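Long-range contacts in 2-dehydro-3-deoxy-D-arabinonate dehydratase (Sulfolobus solfataricus, PDB 2Q1C), which catalyses the divalent-metal-dependent dehydration of 2-dehydro-3-deoxy-D-arabinonate to 2,5-dioxopentanoate, a step on the pentose oxidation route to 2-oxoglutarate: residues W139-P144 / A257-R262; E145-L150 / G249-T254; T160-V165 / G186-G191. All blocks are in the same frame, centred on the assembly; numbering follows the deposited sequence.

How the contacts relate
From the N terminus, the first halves of contacts 1 and 2 come back to back: the loop 139-144 runs straight into the strand residues 145-150. Residues 160-165, on the next strand, begin contact 3, which closes first, at 186-191, after a partly helical excursion. The chain then returns at 249-254 to close contact 2 and at 257-262 to close contact 1, giving three nested loops and no crossing. Strand 156-164 pairs with 144-150 through Ala147 with Thr160 and Glu145 with Met162, and thereby joins contacts 2 and 3. Glu143, Glu145 and Asp164, one from each contact, meet on the same calcium ion in this member of the FAH family.

Contact 1. Residues W139-P144 / A257-R262; sequences WTLPEP and AIVPGR. With CA (calcium ion), chain B; 2KT (2-ketobutyric acid), chain C.
Trp139 and Arg262 meet face to face where two antiparallel loops run past each other. The guanidinium lies almost flat on the indole, with planes 14° apart and centres separated by 4.5 Å, but it is shifted toward the five-membered ring and the CB side, so this is an off-centre cation-pi stack. Bends at chi2 and chi3 of Arg262 fold its chain back across the same indole, with CG standing over the six-membered ring as a CH-pi contact. The CG of Trp139 lies anti to the backbone N (chi1 -180°), which carries the ring across to the other segment. There NE1 donates to Gly261 O at 3.2 Å, a bent bond with the acceptor tilted out of the ring plane.

Farther along, Leu141 and Pro260 slide past each other in opposite directions, CD2 coming to 3.8 Å from Pro260 CB while CD1 rests near the carbonyl oxygen of Pro260. Pro144 meets Ile258 nearly at a right angle, the CG of the proline ring touching the CD1 tip 3.8 Å away. Two waters bridge the backbones. One, between these apolar pairs, donates to both Pro142 O and Ile258 O; the second, past the Pro144-Ile258 pair, donates to Pro144 O and accepts from Ala257 N. Leu210 of strand 207-214 packs on Pro144, Ile258 and Pro260.

The extended chain of Glu143 takes little part in this packing and carries OE2 to calcium at 2.2 Å, close to the ketone oxygen of bound 2-ketobutyrate, while its OE1 forms a salt bridge with Arg89. The contact thus probably holds the Glu143 loop beside the one that follows Thr256, whose backbone N binds the 2-ketobutyrate, so that metal ligand and substrate-binding residue come from two loops braced together.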
ATOM      1  N   TRP A 139      31.719 -12.016  28.909  1.00 39.65           N
ATOM      2  CA  TRP A 139      32.836 -11.701  28.015  1.00 39.37           C
ATOM      3  C   TRP A 139      32.390 -11.542  26.556  1.00 39.26           C
ATOM      4  O   TRP A 139      32.396 -12.503  25.779  1.00 39.43           O
ATOM      5  CB  TRP A 139      33.951 -12.752  28.151  1.00 39.23           C
ATOM      6  CG  TRP A 139      35.153 -12.513  27.269  1.00 39.07           C
ATOM      7  CD1 TRP A 139      35.799 -11.327  27.059  1.00 39.02           C
ATOM      8  CD2 TRP A 139      35.861 -13.494  26.498  1.00 38.98           C
ATOM      9  NE1 TRP A 139      36.856 -11.505  26.198  1.00 39.01           N
ATOM     10  CE2 TRP A 139      36.917 -12.827  25.840  1.00 38.98           C
ATOM     11  CE3 TRP A 139      35.702 -14.873  26.297  1.00 39.04           C
ATOM     12  CZ2 TRP A 139      37.812 -13.489  24.992  1.00 39.12           C
ATOM     13  CZ3 TRP A 139      36.592 -15.532  25.452  1.00 39.05           C
ATOM     14  CH2 TRP A 139      37.633 -14.838  24.812  1.00 39.12           C
ATOM     15  N   THR A 140      32.012 -10.315  26.197  1.00 38.87           N
ATOM     16  CA  THR A 140      31.551 -10.000  24.846  1.00 38.44           C
ATOM     17  C   THR A 140      32.528  -9.054  24.153  1.00 38.22           C
ATOM     18  O   THR A 140      32.916  -8.032  24.719  1.00 38.28           O
ATOM     19  CB  THR A 140      30.128  -9.395  24.872  1.00 38.44           C
ATOM     20  OG1 THR A 140      29.223 -10.341  25.455  1.00 38.18           O
ATOM     21  CG2 THR A 140      29.649  -9.050  23.468  1.00 38.37           C
ATOM     22  N   LEU A 141      32.924  -9.404  22.930  1.00 37.89           N
ATOM     23  CA  LEU A 141      33.891  -8.613  22.169  1.00 37.60           C
ATOM     24  C   LEU A 141      33.324  -8.114  20.841  1.00 37.32           C
ATOM     25  O   LEU A 141      32.484  -8.782  20.237  1.00 37.34           O
ATOM     26  CB  LEU A 141      35.166  -9.425  21.903  1.00 37.64           C
ATOM     27  CG  LEU A 141      36.085  -9.795  23.073  1.00 37.88           C
ATOM     28  CD1 LEU A 141      37.228 -10.666  22.575  1.00 38.03           C
ATOM     29  CD2 LEU A 141      36.626  -8.560  23.788  1.00 37.76           C
ATOM     30  N   PRO A 142      33.774  -6.926  20.390  1.00 37.05           N
ATOM     31  CA  PRO A 142      33.434  -6.479  19.045  1.00 36.86           C
ATOM     32  C   PRO A 142      34.392  -7.074  18.014  1.00 36.70           C
ATOM     33  O   PRO A 142      35.589  -7.214  18.285  1.00 36.79           O
ATOM     34  CB  PRO A 142      33.608  -4.962  19.127  1.00 36.85           C
ATOM     35  CG  PRO A 142      34.652  -4.753  20.173  1.00 36.83           C
ATOM     36  CD  PRO A 142      34.599  -5.935  21.111  1.00 37.01           C
ATOM     37  N   GLU A 143      33.867  -7.433  16.847  1.00 36.37           N
ATOM     38  CA  GLU A 143      34.698  -7.979  15.781  1.00 36.02           C
ATOM     39  C   GLU A 143      34.686  -7.055  14.560  1.00 35.76           C
ATOM     40  O   GLU A 143      33.748  -7.088  13.758  1.00 35.76           O
ATOM     41  CB  GLU A 143      34.273  -9.409  15.431  1.00 35.98           C
ATOM     42  CG  GLU A 143      34.449 -10.403  16.586  1.00 36.06           C
ATOM     43  CD  GLU A 143      34.165 -11.851  16.200  1.00 36.22           C
ATOM     44  OE1 GLU A 143      34.232 -12.727  17.089  1.00 36.56           O
ATOM     45  OE2 GLU A 143      33.876 -12.124  15.014  1.00 36.39           O
ATOM     46  N   PRO A 144      35.723  -6.201  14.438  1.00 35.50           N
ATOM     47  CA  PRO A 144      35.864  -5.246  13.336  1.00 35.25           C
ATOM     48  C   PRO A 144      36.095  -5.953  12.005  1.00 35.03           C
ATOM     49  O   PRO A 144      37.075  -6.689  11.853  1.00 35.02           O
ATOM     50  CB  PRO A 144      37.097  -4.425  13.738  1.00 35.21           C
ATOM     51  CG  PRO A 144      37.862  -5.300  14.656  1.00 35.29           C
ATOM     52  CD  PRO A 144      36.842  -6.107  15.393  1.00 35.46           C
ATOM     53  N   ALA A 257      40.283 -10.085  12.336  1.00 38.87           N
ATOM     54  CA  ALA A 257      41.660 -10.448  12.659  1.00 39.35           C
ATOM     55  C   ALA A 257      42.135  -9.769  13.943  1.00 39.70           C
ATOM     56  O   ALA A 257      43.178 -10.133  14.492  1.00 39.84           O
ATOM     57  CB  ALA A 257      42.583 -10.112  11.506  1.00 39.26           C
ATOM     58  N   ILE A 258      41.367  -8.785  14.409  1.00 40.06           N
ATOM     59  CA  ILE A 258      41.664  -8.079  15.654  1.00 40.42           C
ATOM     60  C   ILE A 258      40.843  -8.671  16.800  1.00 40.79           C
ATOM     61  O   ILE A 258      39.625  -8.483  16.870  1.00 40.80           O
ATOM     62  CB  ILE A 258      41.399  -6.558  15.528  1.00 40.35           C
ATOM     63  CG1 ILE A 258      42.148  -5.979  14.322  1.00 40.26           C
ATOM     64  CG2 ILE A 258      41.806  -5.835  16.810  1.00 40.24           C
ATOM     65  CD1 ILE A 258      41.540  -4.708  13.759  1.00 40.15           C
ATOM     66  N   VAL A 259      41.518  -9.397  17.688  1.00 41.30           N
ATOM     67  CA  VAL A 259      40.856 -10.055  18.813  1.00 41.90           C
ATOM     68  C   VAL A 259      41.463  -9.608  20.147  1.00 42.45           C
ATOM     69  O   VAL A 259      42.568 -10.031  20.501  1.00 42.56           O
ATOM     70  CB  VAL A 259      40.907 -11.606  18.694  1.00 41.85           C
ATOM     71  CG1 VAL A 259      40.169 -12.262  19.858  1.00 41.67           C
ATOM     72  CG2 VAL A 259      40.318 -12.072  17.365  1.00 41.74           C
ATOM     73  N   PRO A 260      40.751  -8.728  20.879  1.00 42.95           N
ATOM     74  CA  PRO A 260      41.125  -8.344  22.242  1.00 43.37           C
ATOM     75  C   PRO A 260      41.144  -9.530  23.211  1.00 43.81           C
ATOM     76  O   PRO A 260      40.534 -10.566  22.938  1.00 43.83           O
ATOM     77  CB  PRO A 260      40.030  -7.346  22.639  1.00 43.36           C
ATOM     78  CG  PRO A 260      39.508  -6.823  21.348  1.00 43.12           C
ATOM     79  CD  PRO A 260      39.555  -7.997  20.422  1.00 43.01           C
ATOM     80  N   GLY A 261      41.839  -9.360  24.334  1.00 44.31           N
ATOM     81  CA  GLY A 261      42.050 -10.437  25.299  1.00 44.90           C
ATOM     82  C   GLY A 261      40.853 -10.781  26.164  1.00 45.39           C
ATOM     83  O   GLY A 261      39.776 -10.190  26.029  1.00 45.36           O
ATOM     84  N   ARG A 262      41.060 -11.751  27.055  1.00 45.92           N
ATOM     85  CA  ARG A 262      40.041 -12.225  27.995  1.00 46.47           C
ATOM     86  C   ARG A 262      39.611 -11.155  28.994  1.00 46.73           C
ATOM     87  O   ARG A 262      38.478 -11.177  29.483  1.00 46.81           O
ATOM     88  CB  ARG A 262      40.551 -13.460  28.745  1.00 46.52           C
ATOM     89  CG  ARG A 262      40.011 -14.787  28.220  1.00 47.22           C
ATOM     90  CD  ARG A 262      38.929 -15.380  29.138  1.00 48.39           C
ATOM     91  NE  ARG A 262      37.995 -14.376  29.658  1.00 48.96           N
ATOM     92  CZ  ARG A 262      36.879 -14.653  30.331  1.00 49.27           C
ATOM     93  NH1 ARG A 262      36.105 -13.663  30.759  1.00 49.21           N
ATOM     94  NH2 ARG A 262      36.529 -15.911  30.572  1.00 49.36           N
TER
HETATM   95 CA    CA B 294      33.035 -12.578  12.976  1.00 37.26          CA
HETATM   96  C4  2KT C 295      33.596 -17.106  14.407  1.00 40.00           C
HETATM   97  C3  2KT C 295      34.415 -16.756  13.485  1.00 40.37           C
HETATM   98  C2  2KT C 295      34.401 -15.509  13.284  1.00 40.51           C
HETATM   99  O3  2KT C 295      33.418 -14.846  13.598  1.00 40.56           O
HETATM  100  C   2KT C 295      35.452 -14.895  12.718  1.00 40.51           C
HETATM  101  OXT 2KT C 295      36.463 -15.553  12.384  1.00 40.73           O
HETATM  102  O   2KT C 295      35.403 -13.656  12.529  1.00 40.36           O
HETATM  103  O   HOH W   1      37.485  -9.564  18.286  1.00 29.52           O
HETATM  104  O   HOH W   2      39.757  -7.467  11.086  1.00 39.29           O
HETATM  105  O   HOH W   3      32.592 -12.912  10.586  1.00 35.36           O

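Contact 2. Residues E145-L150 / G249-T254; sequences ELAVVL and GTILTT. With CA (calcium ion), chain B.
Val148 and Leu252 form the close-knit centre of this antiparallel strand pair. Each backbone N donates to the other's O, Val148 N reaching Leu252 O at 2.8 Å. Their side chains lie side by side and point the same way, Val148 CG2 against Leu252 CB, and the CD2 of Leu150 reaches the same CB obliquely from the next position. Helix 233-241 lies over this side through Ile237 and Leu240. On the other face Ile251 is shared: its CG2 meets Ala147 CB at 3.8 Å, and its CG1 meets Val149 CG2. Met162 of the neighbouring strand packs there against Ala147 and Ile251.

This dry, apolar centre contrasts with the hydrated metal end, where a water joins Glu145 OE2 to calcium, although both remain buried. At the end remote from the metal, Gly249 and Thr250 together face Leu150 in a G1 beta bulge, with Gly249 N bonded to Leu150 O. At the other, past the non-hydrogen-bonded pair Ala147-Thr253, side chains add to the backbone bonding. Leu146 O is gripped twice by Thr254, through N at 3.0 Å and through OG1, whose chi1 of 59° turns it to the same acceptor as the N-H.

Glu145 and Thr253 cross at about a right angle. Thr253 OG1 donates to Glu145 OE2, meeting it from above the carboxylate plane, while Gly255 N and the water also donate to OE2. The other oxygen, OE1, binds calcium at 2.4 Å. With one oxygen on calcium and the other held by three donors, the carboxylate is probably fixed in rotation, making Thr253 and Gly255 second-shell supports of the metal site.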
ATOM      1  N   GLU A 145      35.190  -5.739  11.055  1.00 34.80           N
ATOM      2  CA  GLU A 145      35.220  -6.481   9.794  1.00 34.67           C
ATOM      3  C   GLU A 145      34.878  -5.631   8.575  1.00 34.57           C
ATOM      4  O   GLU A 145      34.107  -4.675   8.665  1.00 34.65           O
ATOM      5  CB  GLU A 145      34.270  -7.680   9.860  1.00 34.56           C
ATOM      6  CG  GLU A 145      34.588  -8.670  10.968  1.00 34.53           C
ATOM      7  CD  GLU A 145      33.664  -9.870  10.993  1.00 34.66           C
ATOM      8  OE1 GLU A 145      33.473 -10.440  12.088  1.00 34.38           O
ATOM      9  OE2 GLU A 145      33.139 -10.257   9.926  1.00 34.84           O
ATOM     10  N   LEU A 146      35.471  -5.990   7.439  1.00 34.46           N
ATOM     11  CA  LEU A 146      35.071  -5.447   6.150  1.00 34.39           C
ATOM     12  C   LEU A 146      33.857  -6.228   5.670  1.00 34.41           C
ATOM     13  O   LEU A 146      33.867  -7.460   5.665  1.00 34.44           O
ATOM     14  CB  LEU A 146      36.212  -5.553   5.131  1.00 34.42           C
ATOM     15  CG  LEU A 146      35.944  -5.154   3.673  1.00 34.32           C
ATOM     16  CD1 LEU A 146      35.693  -3.653   3.529  1.00 34.23           C
ATOM     17  CD2 LEU A 146      37.100  -5.588   2.793  1.00 34.26           C
ATOM     18  N   ALA A 147      32.812  -5.509   5.278  1.00 34.41           N
ATOM     19  CA  ALA A 147      31.570  -6.138   4.851  1.00 34.54           C
ATOM     20  C   ALA A 147      31.182  -5.721   3.436  1.00 34.64           C
ATOM     21  O   ALA A 147      31.391  -4.572   3.039  1.00 34.71           O
ATOM     22  CB  ALA A 147      30.455  -5.822   5.829  1.00 34.41           C
ATOM     23  N   VAL A 148      30.625  -6.664   2.680  1.00 34.72           N
ATOM     24  CA  VAL A 148      30.161  -6.389   1.319  1.00 34.82           C
ATOM     25  C   VAL A 148      28.638  -6.415   1.209  1.00 34.97           C
ATOM     26  O   VAL A 148      27.972  -7.243   1.839  1.00 34.95           O
ATOM     27  CB  VAL A 148      30.775  -7.360   0.271  1.00 34.81           C
ATOM     28  CG1 VAL A 148      32.212  -6.981  -0.028  1.00 34.75           C
ATOM     29  CG2 VAL A 148      30.672  -8.822   0.727  1.00 34.66           C
ATOM     30  N   VAL A 149      28.100  -5.493   0.412  1.00 35.06           N
ATOM     31  CA  VAL A 149      26.681  -5.498   0.055  1.00 35.16           C
ATOM     32  C   VAL A 149      26.510  -6.242  -1.274  1.00 35.23           C
ATOM     33  O   VAL A 149      27.193  -5.946  -2.260  1.00 35.13           O
ATOM     34  CB  VAL A 149      26.095  -4.063  -0.032  1.00 35.13           C
ATOM     35  CG1 VAL A 149      24.600  -4.103  -0.316  1.00 34.97           C
ATOM     36  CG2 VAL A 149      26.358  -3.301   1.256  1.00 35.19           C
ATOM     37  N   LEU A 150      25.600  -7.213  -1.281  1.00 35.34           N
ATOM     38  CA  LEU A 150      25.415  -8.120  -2.411  1.00 35.49           C
ATOM     39  C   LEU A 150      24.042  -7.970  -3.055  1.00 35.65           C
ATOM     40  O   LEU A 150      23.088  -7.538  -2.404  1.00 35.68           O
ATOM     41  CB  LEU A 150      25.589  -9.567  -1.937  1.00 35.42           C
ATOM     42  CG  LEU A 150      26.956 -10.268  -1.884  1.00 35.35           C
ATOM     43  CD1 LEU A 150      28.160  -9.324  -1.860  1.00 35.05           C
ATOM     44  CD2 LEU A 150      26.993 -11.233  -0.702  1.00 34.84           C
ATOM     45  N   GLY A 249      20.501  -6.720  -1.496  1.00 33.82           N
ATOM     46  CA  GLY A 249      20.896  -5.895  -0.360  1.00 33.66           C
ATOM     47  C   GLY A 249      21.380  -6.691   0.835  1.00 33.56           C
ATOM     48  O   GLY A 249      21.481  -6.159   1.940  1.00 33.68           O
ATOM     49  N   THR A 250      21.673  -7.970   0.614  1.00 33.43           N
ATOM     50  CA  THR A 250      22.259  -8.831   1.637  1.00 33.28           C
ATOM     51  C   THR A 250      23.672  -8.340   1.954  1.00 33.33           C
ATOM     52  O   THR A 250      24.435  -7.991   1.049  1.00 33.31           O
ATOM     53  CB  THR A 250      22.281 -10.316   1.175  1.00 33.20           C
ATOM     54  OG1 THR A 250      20.940 -10.768   0.960  1.00 33.23           O
ATOM     55  CG2 THR A 250      22.943 -11.223   2.207  1.00 32.86           C
ATOM     56  N   ILE A 251      24.002  -8.289   3.242  1.00 33.36           N
ATOM     57  CA  ILE A 251      25.356  -7.960   3.667  1.00 33.40           C
ATOM     58  C   ILE A 251      26.093  -9.217   4.117  1.00 33.47           C
ATOM     59  O   ILE A 251      25.577 -10.002   4.917  1.00 33.34           O
ATOM     60  CB  ILE A 251      25.384  -6.880   4.782  1.00 33.34           C
ATOM     61  CG1 ILE A 251      24.910  -5.530   4.235  1.00 33.45           C
ATOM     62  CG2 ILE A 251      26.793  -6.729   5.349  1.00 33.42           C
ATOM     63  CD1 ILE A 251      24.737  -4.436   5.290  1.00 33.41           C
ATOM     64  N   LEU A 252      27.293  -9.405   3.574  1.00 33.67           N
ATOM     65  CA  LEU A 252      28.203 -10.445   4.036  1.00 33.91           C
ATOM     66  C   LEU A 252      29.398  -9.800   4.726  1.00 34.12           C
ATOM     67  O   LEU A 252      30.064  -8.930   4.155  1.00 34.10           O
ATOM     68  CB  LEU A 252      28.666 -11.334   2.874  1.00 33.84           C
ATOM     69  CG  LEU A 252      29.661 -12.461   3.189  1.00 33.80           C
ATOM     70  CD1 LEU A 252      29.059 -13.519   4.111  1.00 33.60           C
ATOM     71  CD2 LEU A 252      30.169 -13.100   1.907  1.00 33.87           C
ATOM     72  N   THR A 253      29.658 -10.229   5.958  1.00 34.33           N
ATOM     73  CA  THR A 253      30.796  -9.728   6.723  1.00 34.59           C
ATOM     74  C   THR A 253      31.942 -10.751   6.708  1.00 34.85           C
ATOM     75  O   THR A 253      31.735 -11.934   6.996  1.00 34.85           O
ATOM     76  CB  THR A 253      30.379  -9.276   8.152  1.00 34.48           C
ATOM     77  OG1 THR A 253      31.501  -8.705   8.828  1.00 34.85           O
ATOM     78  CG2 THR A 253      29.815 -10.425   8.973  1.00 34.29           C
ATOM     79  N   THR A 254      33.141 -10.283   6.361  1.00 35.14           N
ATOM     80  CA  THR A 254      34.223 -11.166   5.893  1.00 35.51           C
ATOM     81  C   THR A 254      35.148 -11.792   6.946  1.00 35.87           C
ATOM     82  O   THR A 254      36.138 -12.439   6.591  1.00 35.98           O
ATOM     83  CB  THR A 254      35.098 -10.465   4.829  1.00 35.43           C
ATOM     84  OG1 THR A 254      35.665  -9.276   5.388  1.00 35.46           O
ATOM     85  CG2 THR A 254      34.274 -10.112   3.596  1.00 35.36           C
TER
HETATM   86 CA    CA B 294      33.035 -12.578  12.976  1.00 37.26          CA
HETATM   87  O   HOH W   3      32.592 -12.912  10.586  1.00 35.36           O

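Contact 3. Residues T160-V165 / G186-G191; sequences TIMDDV and GCCAFG. With CA (calcium ion), chain B.
Asp163 and Ala189 bond to each other in both directions, backbone to backbone, at the heart of an antiparallel strand pair. Asp163 N reaches Ala189 O at 2.7 Å in a nearly straight bond (170°). The return bond from Ala189 N is longer and uses a lone pair of Asp163 O. Gly191 N donates to Ile161 O at one end, and at the other Val165 N donates to Cys187 O at 3.1 Å, just before strand 188-196. Cys187 O also accepts from Lys118 NZ, whose charge is paired with Asp164 OD1.

Asp164 turns toward the metal. A chi1 of 169° sets its carboxylate beside the backbone carbonyl carbon, and OD2 binds calcium at 2.3 Å. Lys182, a substrate-binding residue, lies against OD2, modelled so close that the details of their contact are doubtful.

Outward from the ladder, packing divides between the two faces. On the one shared with Asp164, Met162 runs alongside Phe190, both pointing the same way, then bends at its last torsion (chi3 -76°), which brings CE to 3.6 Å from Phe190 CB. Its SD rests 3.6 Å from Cys188 SG. Ile251 touches both Met162 and Phe190, continuing this apolar layer into strand 250-253. On the opposite face Asp163 CB touches Ala189 CB at 4.1 Å, and strand 271-276 packs against Ile161 and Asp163.

The chemistry is thus layered: a backbone ladder sets the strand, and Met162, Cys188 and Phe190 pack one of its faces. Lys118, by holding both Asp164 OD1 and Cys187 O, ties the metal ligand to the neighbouring strand while OD2 stays on calcium.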
ATOM      1  N   THR A 160      31.256  -1.725   3.320  1.00 32.98           N
ATOM      2  CA  THR A 160      30.993  -0.986   4.554  1.00 32.78           C
ATOM      3  C   THR A 160      31.789  -1.570   5.727  1.00 32.71           C
ATOM      4  O   THR A 160      32.360  -2.658   5.621  1.00 32.66           O
ATOM      5  CB  THR A 160      29.471  -0.933   4.889  1.00 32.81           C
ATOM      6  OG1 THR A 160      29.238  -0.006   5.958  1.00 32.68           O
ATOM      7  CG2 THR A 160      28.935  -2.311   5.281  1.00 32.62           C
ATOM      8  N   ILE A 161      31.834  -0.828   6.832  1.00 32.59           N
ATOM      9  CA  ILE A 161      32.396  -1.311   8.090  1.00 32.44           C
ATOM     10  C   ILE A 161      31.295  -2.044   8.850  1.00 32.40           C
ATOM     11  O   ILE A 161      30.185  -1.525   8.974  1.00 32.42           O
ATOM     12  CB  ILE A 161      32.893  -0.137   8.966  1.00 32.45           C
ATOM     13  CG1 ILE A 161      33.885   0.741   8.196  1.00 32.40           C
ATOM     14  CG2 ILE A 161      33.503  -0.653  10.265  1.00 32.52           C
ATOM     15  CD1 ILE A 161      33.963   2.168   8.703  1.00 32.48           C
ATOM     16  N   MET A 162      31.592  -3.237   9.362  1.00 32.27           N
ATOM     17  CA  MET A 162      30.627  -3.955  10.201  1.00 32.22           C
ATOM     18  C   MET A 162      31.225  -4.450  11.514  1.00 32.23           C
ATOM     19  O   MET A 162      32.351  -4.952  11.550  1.00 32.23           O
ATOM     20  CB  MET A 162      29.963  -5.113   9.440  1.00 32.29           C
ATOM     21  CG  MET A 162      28.975  -5.933  10.282  1.00 32.14           C
ATOM     22  SD  MET A 162      27.767  -6.897   9.355  1.00 32.13           S
ATOM     23  CE  MET A 162      26.625  -5.625   8.824  1.00 31.85           C
ATOM     24  N   ASP A 163      30.450  -4.297  12.587  1.00 32.27           N
ATOM     25  CA  ASP A 163      30.788  -4.852  13.889  1.00 32.40           C
ATOM     26  C   ASP A 163      29.951  -6.106  14.131  1.00 32.43           C
ATOM     27  O   ASP A 163      28.738  -6.027  14.346  1.00 32.42           O
ATOM     28  CB  ASP A 163      30.544  -3.816  14.995  1.00 32.52           C
ATOM     29  CG  ASP A 163      31.130  -4.228  16.350  1.00 33.03           C
ATOM     30  OD1 ASP A 163      31.405  -5.427  16.578  1.00 33.17           O
ATOM     31  OD2 ASP A 163      31.309  -3.333  17.205  1.00 33.81           O
ATOM     32  N   ASP A 164      30.608  -7.262  14.073  1.00 32.49           N
ATOM     33  CA  ASP A 164      29.996  -8.528  14.453  1.00 32.56           C
ATOM     34  C   ASP A 164      30.196  -8.715  15.958  1.00 32.72           C
ATOM     35  O   ASP A 164      31.226  -9.222  16.404  1.00 32.79           O
ATOM     36  CB  ASP A 164      30.605  -9.681  13.637  1.00 32.44           C
ATOM     37  CG  ASP A 164      30.202 -11.062  14.151  1.00 32.37           C
ATOM     38  OD1 ASP A 164      29.165 -11.197  14.835  1.00 32.38           O
ATOM     39  OD2 ASP A 164      30.940 -12.026  13.868  1.00 32.16           O
ATOM     40  N   VAL A 165      29.208  -8.280  16.735  1.00 32.96           N
ATOM     41  CA  VAL A 165      29.299  -8.329  18.192  1.00 33.22           C
ATOM     42  C   VAL A 165      29.069  -9.767  18.654  1.00 33.51           C
ATOM     43  O   VAL A 165      28.019 -10.350  18.386  1.00 33.56           O
ATOM     44  CB  VAL A 165      28.298  -7.345  18.861  1.00 33.22           C
ATOM     45  CG1 VAL A 165      28.554  -7.238  20.354  1.00 33.04           C
ATOM     46  CG2 VAL A 165      28.390  -5.961  18.214  1.00 33.10           C
ATOM     47  N   GLY A 186      20.601  -5.783  18.872  1.00 31.55           N
ATOM     48  CA  GLY A 186      21.793  -4.941  18.900  1.00 31.42           C
ATOM     49  C   GLY A 186      23.091  -5.721  18.770  1.00 31.36           C
ATOM     50  O   GLY A 186      24.133  -5.293  19.274  1.00 31.42           O
ATOM     51  N   CYS A 187      23.031  -6.860  18.083  1.00 31.17           N
ATOM     52  CA  CYS A 187      24.190  -7.734  17.913  1.00 30.94           C
ATOM     53  C   CYS A 187      25.062  -7.325  16.729  1.00 30.89           C
ATOM     54  O   CYS A 187      26.123  -7.912  16.502  1.00 30.91           O
ATOM     55  CB  CYS A 187      23.734  -9.182  17.728  1.00 31.00           C
ATOM     56  SG  CYS A 187      22.945  -9.526  16.125  1.00 30.77           S
ATOM     57  N   CYS A 188      24.614  -6.322  15.978  1.00 30.71           N
ATOM     58  CA  CYS A 188      25.235  -5.990  14.703  1.00 30.73           C
ATOM     59  C   CYS A 188      25.183  -4.494  14.400  1.00 30.88           C
ATOM     60  O   CYS A 188      24.135  -3.860  14.548  1.00 31.01           O
ATOM     61  CB  CYS A 188      24.541  -6.778  13.589  1.00 30.61           C
ATOM     62  SG  CYS A 188      25.379  -6.742  12.009  1.00 30.47           S
ATOM     63  N   ALA A 189      26.314  -3.936  13.976  1.00 30.96           N
ATOM     64  CA  ALA A 189      26.383  -2.527  13.584  1.00 31.17           C
ATOM     65  C   ALA A 189      27.162  -2.334  12.290  1.00 31.41           C
ATOM     66  O   ALA A 189      28.175  -3.001  12.064  1.00 31.47           O
ATOM     67  CB  ALA A 189      26.994  -1.695  14.692  1.00 31.13           C
ATOM     68  N   PHE A 190      26.686  -1.420  11.444  1.00 31.66           N
ATOM     69  CA  PHE A 190      27.368  -1.105  10.185  1.00 31.94           C
ATOM     70  C   PHE A 190      27.172   0.339   9.737  1.00 32.30           C
ATOM     71  O   PHE A 190      26.227   1.009  10.155  1.00 32.29           O
ATOM     72  CB  PHE A 190      26.974  -2.086   9.069  1.00 31.85           C
ATOM     73  CG  PHE A 190      25.540  -1.981   8.631  1.00 31.56           C
ATOM     74  CD1 PHE A 190      25.209  -1.306   7.461  1.00 31.31           C
ATOM     75  CD2 PHE A 190      24.523  -2.572   9.378  1.00 31.32           C
ATOM     76  CE1 PHE A 190      23.885  -1.207   7.047  1.00 31.42           C
ATOM     77  CE2 PHE A 190      23.198  -2.478   8.975  1.00 31.28           C
ATOM     78  CZ  PHE A 190      22.877  -1.793   7.805  1.00 31.53           C
ATOM     79  N   GLY A 191      28.078   0.802   8.881  1.00 32.89           N
ATOM     80  CA  GLY A 191      28.079   2.178   8.394  1.00 33.66           C
ATOM     81  C   GLY A 191      29.463   2.804   8.478  1.00 34.29           C
ATOM     82  O   GLY A 191      30.469   2.093   8.439  1.00 34.34           O
TER
HETATM   83 CA    CA B 294      33.035 -12.578  12.976  1.00 37.26          CA
HETATM   84  O   HOH W   3      32.592 -12.912  10.586  1.00 35.36           O